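Long-range contact in putative mandelate racemase (PDB 2O56), which binds magnesium and is probably a hydro-lyase (dehydratase) of the enolase superfamily, though its substrate is not established: residues A[170-182]-A[196-208]. Numbering follows the deposited sequence.
Sequences AIKVDTVAMDRHG and KILRLGYDRMAAI
Strand 170-173 of the enolase-superfamily barrel packs against helix 195-212, the helix that follows it in a beta-alpha unit, and the loop leaving the strand continues along the same helix toward residue 196. The axes of strand 170-173 and helix 196-208 run 10.9 Å apart and nearly antiparallel, at 168°. Ile171 CD1 meets Ile208 CG2 tip to tip at 4.0 Å. Val173 CG1 touches both Ile208 CD1 and Met205 SD. Ile218 of the neighbouring strand 217-221 closes on Met205 and Ile208.

The loop is held by polar bonds. Thr175 OG1 lies between its own backbone N and carbonyl carbon (chi1 62°) and donates to Gly201 O at 2.9 Å. Met205 N reaches that oxygen from the opposite face of its plane. Val176 CG2 sits over Gly201 CA at 4.1 Å, where the helix has no side chain.

Arg204 runs extended from CG to NE past Thr175. Its NH1 donates to Thr175 O at 2.8 Å and to Met178 O at 2.7 Å, and its NH2 to Asp179 O at 3.1 Å. All three oxygens lie close to the guanidinium plane. Leu200 CG sits 3.6 Å above that plane, over its centre, and NE is hydrogen-bonded to Thr151 O. Asp174 OD1 accepts from Val176 N and Ala177 N, an Asx turn and Asx motif at the start of the loop, while OD2 is hydrogen-bonded to His223 ND1.

Arg204 thus ties three loop carbonyls to the helix. Its guanidinium is fixed in rotation, and its charge is probably offset in this contact by carbonyl dipoles, since no carboxylate of the two segments touches it.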
loop_
_atom_site.group_PDB
_atom_site.type_symbol
_atom_site.label_atom_id
_atom_site.label_comp_id
_atom_site.label_asym_id
_atom_site.label_seq_id
_atom_site.Cartn_x
_atom_site.Cartn_y
_atom_site.Cartn_z
ATOM N N ALA A 170 21.575 -6.175 34.231
ATOM C CA ALA A 170 20.741 -6.766 33.199
ATOM C C ALA A 170 21.215 -8.164 32.881
ATOM O O ALA A 170 22.413 -8.480 32.992
ATOM C CB ALA A 170 20.739 -5.902 31.944
ATOM N N ILE A 171 20.252 -9.002 32.506
ATOM C CA ILE A 171 20.489 -10.397 32.218
ATOM C C ILE A 171 19.700 -10.763 30.958
ATOM O O ILE A 171 18.676 -10.148 30.654
ATOM C CB ILE A 171 20.080 -11.320 33.418
ATOM C CG1 ILE A 171 18.578 -11.255 33.706
ATOM C CG2 ILE A 171 20.856 -10.941 34.706
ATOM C CD1 ILE A 171 17.767 -12.388 33.074
ATOM N N LYS A 172 20.191 -11.758 30.230
ATOM C CA LYS A 172 19.399 -12.404 29.188
ATOM C C LYS A 172 19.298 -13.913 29.398
ATOM O O LYS A 172 20.239 -14.554 29.868
ATOM C CB LYS A 172 20.005 -12.129 27.821
ATOM C CG LYS A 172 19.280 -12.845 26.668
ATOM C CD LYS A 172 19.855 -12.393 25.344
ATOM C CE LYS A 172 20.958 -13.298 24.856
ATOM N NZ LYS A 172 21.554 -12.666 23.606
ATOM N N VAL A 173 18.158 -14.475 29.018
ATOM C CA VAL A 173 17.877 -15.862 29.311
ATOM C C VAL A 173 16.878 -16.424 28.319
ATOM O O VAL A 173 15.884 -15.767 27.978
ATOM C CB VAL A 173 17.341 -15.998 30.765
ATOM C CG1 VAL A 173 16.036 -15.220 30.950
ATOM C CG2 VAL A 173 17.212 -17.453 31.155
ATOM N N ASP A 174 17.154 -17.634 27.837
ATOM C CA ASP A 174 16.169 -18.438 27.121
ATOM C C ASP A 174 15.556 -19.415 28.114
ATOM O O ASP A 174 16.182 -20.413 28.463
ATOM C CB ASP A 174 16.867 -19.200 25.977
ATOM C CG ASP A 174 15.901 -19.987 25.091
ATOM O OD1 ASP A 174 14.762 -20.298 25.514
ATOM O OD2 ASP A 174 16.306 -20.312 23.947
ATOM N N THR A 175 14.325 -19.135 28.547
ATOM C CA THR A 175 13.655 -19.962 29.547
ATOM C C THR A 175 12.801 -21.085 28.951
ATOM O O THR A 175 12.204 -21.853 29.704
ATOM C CB THR A 175 12.761 -19.143 30.452
ATOM O OG1 THR A 175 11.735 -18.518 29.669
ATOM C CG2 THR A 175 13.562 -18.103 31.227
ATOM N N VAL A 176 12.741 -21.183 27.616
ATOM C CA VAL A 176 11.829 -22.136 26.963
ATOM C C VAL A 176 12.512 -23.424 26.479
ATOM O O VAL A 176 11.924 -24.510 26.552
ATOM C CB VAL A 176 10.999 -21.455 25.828
ATOM C CG1 VAL A 176 10.195 -22.463 25.035
ATOM C CG2 VAL A 176 10.045 -20.457 26.425
ATOM N N ALA A 177 13.753 -23.302 26.003
ATOM C CA ALA A 177 14.388 -24.353 25.192
ATOM C C ALA A 177 15.041 -25.478 26.022
ATOM O O ALA A 177 15.493 -26.487 25.476
ATOM C CB ALA A 177 15.398 -23.737 24.231
ATOM N N MET A 178 15.092 -25.308 27.339
ATOM C CA MET A 178 15.455 -26.410 28.230
ATOM C C MET A 178 14.160 -27.053 28.708
ATOM O O MET A 178 13.297 -26.361 29.254
ATOM C CB MET A 178 16.237 -25.890 29.447
ATOM C CG MET A 178 17.005 -26.973 30.239
ATOM S SD MET A 178 18.577 -27.420 29.468
ATOM C CE MET A 178 19.518 -25.902 29.625
ATOM N N ASP A 179 14.008 -28.359 28.522
ATOM C CA ASP A 179 12.836 -29.037 29.108
ATOM C C ASP A 179 13.002 -29.232 30.619
ATOM O O ASP A 179 13.978 -28.751 31.207
ATOM C CB ASP A 179 12.467 -30.347 28.383
ATOM C CG ASP A 179 13.480 -31.464 28.592
ATOM O OD1 ASP A 179 14.429 -31.305 29.381
ATOM O OD2 ASP A 179 13.332 -32.518 27.942
ATOM N N ARG A 180 12.069 -29.942 31.248
ATOM C CA ARG A 180 12.132 -30.101 32.695
ATOM C C ARG A 180 13.218 -31.089 33.098
ATOM O O ARG A 180 13.589 -31.159 34.263
ATOM C CB ARG A 180 10.771 -30.500 33.276
ATOM C CG ARG A 180 10.193 -31.781 32.697
ATOM C CD ARG A 180 8.670 -31.750 32.682
ATOM N NE ARG A 180 8.094 -32.694 33.635
ATOM C CZ ARG A 180 7.723 -33.939 33.337
ATOM N NH1 ARG A 180 7.865 -34.405 32.098
ATOM N NH2 ARG A 180 7.205 -34.721 34.279
ATOM N N HIS A 181 13.751 -31.817 32.123
ATOM C CA HIS A 181 14.739 -32.862 32.371
ATOM C C HIS A 181 16.161 -32.434 32.053
ATOM O O HIS A 181 17.099 -33.184 32.282
ATOM C CB HIS A 181 14.371 -34.120 31.579
ATOM C CG HIS A 181 13.012 -34.652 31.913
ATOM N ND1 HIS A 181 12.071 -34.950 30.952
ATOM C CD2 HIS A 181 12.428 -34.916 33.107
ATOM C CE1 HIS A 181 10.970 -35.388 31.538
ATOM N NE2 HIS A 181 11.160 -35.374 32.847
ATOM N N GLY A 182 16.325 -31.228 31.522
ATOM C CA GLY A 182 17.656 -30.694 31.264
ATOM C C GLY A 182 18.141 -31.009 29.871
ATOM O O GLY A 182 19.346 -30.971 29.611
ATOM N N LYS A 196 1.522 -26.162 28.776
ATOM C CA LYS A 196 2.591 -26.624 29.667
ATOM C C LYS A 196 3.986 -26.341 29.126
ATOM O O LYS A 196 4.898 -26.023 29.881
ATOM C CB LYS A 196 2.448 -28.118 29.964
ATOM C CG LYS A 196 2.229 -28.999 28.746
ATOM C CD LYS A 196 2.168 -30.460 29.131
ATOM C CE LYS A 196 1.385 -31.238 28.099
ATOM N NZ LYS A 196 1.639 -32.694 28.252
ATOM N N ILE A 197 4.148 -26.454 27.814
ATOM C CA ILE A 197 5.432 -26.185 27.176
ATOM C C ILE A 197 5.914 -24.769 27.487
ATOM O O ILE A 197 7.070 -24.570 27.865
ATOM C CB ILE A 197 5.354 -26.445 25.654
ATOM C CG1 ILE A 197 4.899 -27.889 25.400
ATOM C CG2 ILE A 197 6.695 -26.183 25.006
ATOM C CD1 ILE A 197 4.674 -28.244 23.946
ATOM N N LEU A 198 5.012 -23.797 27.392
ATOM C CA LEU A 198 5.381 -22.389 27.538
ATOM C C LEU A 198 5.230 -21.894 28.981
ATOM O O LEU A 198 5.857 -20.918 29.366
ATOM C CB LEU A 198 4.551 -21.515 26.592
ATOM C CG LEU A 198 4.901 -21.663 25.109
ATOM C CD1 LEU A 198 3.956 -20.836 24.269
ATOM C CD2 LEU A 198 6.367 -21.261 24.837
ATOM N N ARG A 199 4.398 -22.578 29.764
ATOM C CA ARG A 199 4.148 -22.223 31.168
ATOM C C ARG A 199 5.421 -22.349 32.009
ATOM O O ARG A 199 5.693 -21.502 32.877
ATOM C CB ARG A 199 3.035 -23.127 31.723
ATOM C CG ARG A 199 2.761 -23.025 33.224
ATOM C CD ARG A 199 1.980 -21.788 33.592
ATOM N NE ARG A 199 0.952 -21.435 32.619
ATOM C CZ ARG A 199 0.570 -20.183 32.369
ATOM N NH1 ARG A 199 1.126 -19.171 33.029
ATOM N NH2 ARG A 199 -0.364 -19.942 31.454
ATOM N N LEU A 200 6.188 -23.404 31.732
ATOM C CA LEU A 200 7.513 -23.604 32.290
ATOM C C LEU A 200 8.444 -22.406 32.051
ATOM O O LEU A 200 9.009 -21.852 32.994
ATOM C CB LEU A 200 8.131 -24.880 31.721
ATOM C CG LEU A 200 9.501 -25.307 32.262
ATOM C CD1 LEU A 200 9.484 -25.464 33.794
ATOM C CD2 LEU A 200 9.934 -26.605 31.593
ATOM N N GLY A 201 8.590 -22.024 30.783
ATOM C CA GLY A 201 9.273 -20.795 30.388
ATOM C C GLY A 201 8.799 -19.563 31.139
ATOM O O GLY A 201 9.622 -18.804 31.644
ATOM N N TYR A 202 7.478 -19.366 31.217
ATOM C CA TYR A 202 6.927 -18.233 31.955
ATOM C C TYR A 202 7.277 -18.255 33.450
ATOM O O TYR A 202 7.584 -17.207 34.036
ATOM C CB TYR A 202 5.401 -18.164 31.823
ATOM C CG TYR A 202 4.815 -17.106 32.724
ATOM C CD1 TYR A 202 4.819 -15.768 32.338
ATOM C CD2 TYR A 202 4.302 -17.432 33.988
ATOM C CE1 TYR A 202 4.313 -14.785 33.171
ATOM C CE2 TYR A 202 3.807 -16.455 34.821
ATOM C CZ TYR A 202 3.812 -15.141 34.413
ATOM O OH TYR A 202 3.314 -14.164 35.239
ATOM N N ASP A 203 7.175 -19.435 34.063
ATOM C CA ASP A 203 7.439 -19.586 35.510
ATOM C C ASP A 203 8.909 -19.332 35.836
ATOM O O ASP A 203 9.222 -18.672 36.824
ATOM C CB ASP A 203 7.057 -20.985 35.998
ATOM C CG ASP A 203 5.559 -21.202 36.057
ATOM O OD1 ASP A 203 4.781 -20.215 36.103
ATOM O OD2 ASP A 203 5.162 -22.376 36.041
ATOM N N ARG A 204 9.810 -19.844 35.002
ATOM C CA ARG A 204 11.228 -19.509 35.134
ATOM C C ARG A 204 11.450 -17.994 35.026
ATOM O O ARG A 204 12.145 -17.388 35.845
ATOM C CB ARG A 204 12.072 -20.240 34.085
ATOM C CG ARG A 204 12.202 -21.737 34.303
ATOM C CD ARG A 204 12.455 -22.424 32.993
ATOM N NE ARG A 204 12.899 -23.807 33.145
ATOM C CZ ARG A 204 13.111 -24.643 32.135
ATOM N NH1 ARG A 204 12.903 -24.248 30.885
ATOM N NH2 ARG A 204 13.523 -25.881 32.373
ATOM N N MET A 205 10.826 -17.380 34.030
ATOM C CA MET A 205 11.020 -15.956 33.783
ATOM C C MET A 205 10.432 -15.098 34.914
ATOM O O MET A 205 11.022 -14.087 35.309
ATOM C CB MET A 205 10.436 -15.571 32.421
ATOM C CG MET A 205 10.832 -14.190 31.952
ATOM S SD MET A 205 12.384 -14.186 31.077
ATOM C CE MET A 205 11.943 -15.107 29.600
ATOM N N ALA A 206 9.287 -15.516 35.454
ATOM C CA ALA A 206 8.630 -14.744 36.509
ATOM C C ALA A 206 9.393 -14.887 37.829
ATOM O O ALA A 206 9.418 -13.960 38.650
ATOM C CB ALA A 206 7.168 -15.202 36.675
ATOM N N ALA A 207 10.014 -16.053 38.019
ATOM C CA ALA A 207 10.950 -16.306 39.129
ATOM C C ALA A 207 12.140 -15.346 39.110
ATOM O O ALA A 207 12.506 -14.769 40.130
ATOM C CB ALA A 207 11.440 -17.763 39.080
ATOM N N ILE A 208 12.743 -15.164 37.943
ATOM C CA ILE A 208 13.806 -14.163 37.798
ATOM C C ILE A 208 13.323 -12.760 38.182
ATOM O O ILE A 208 13.946 -12.105 39.019
ATOM C CB ILE A 208 14.437 -14.162 36.377
ATOM C CG1 ILE A 208 15.089 -15.509 36.092
ATOM C CG2 ILE A 208 15.463 -13.036 36.259
ATOM C CD1 ILE A 208 15.484 -15.711 34.629
#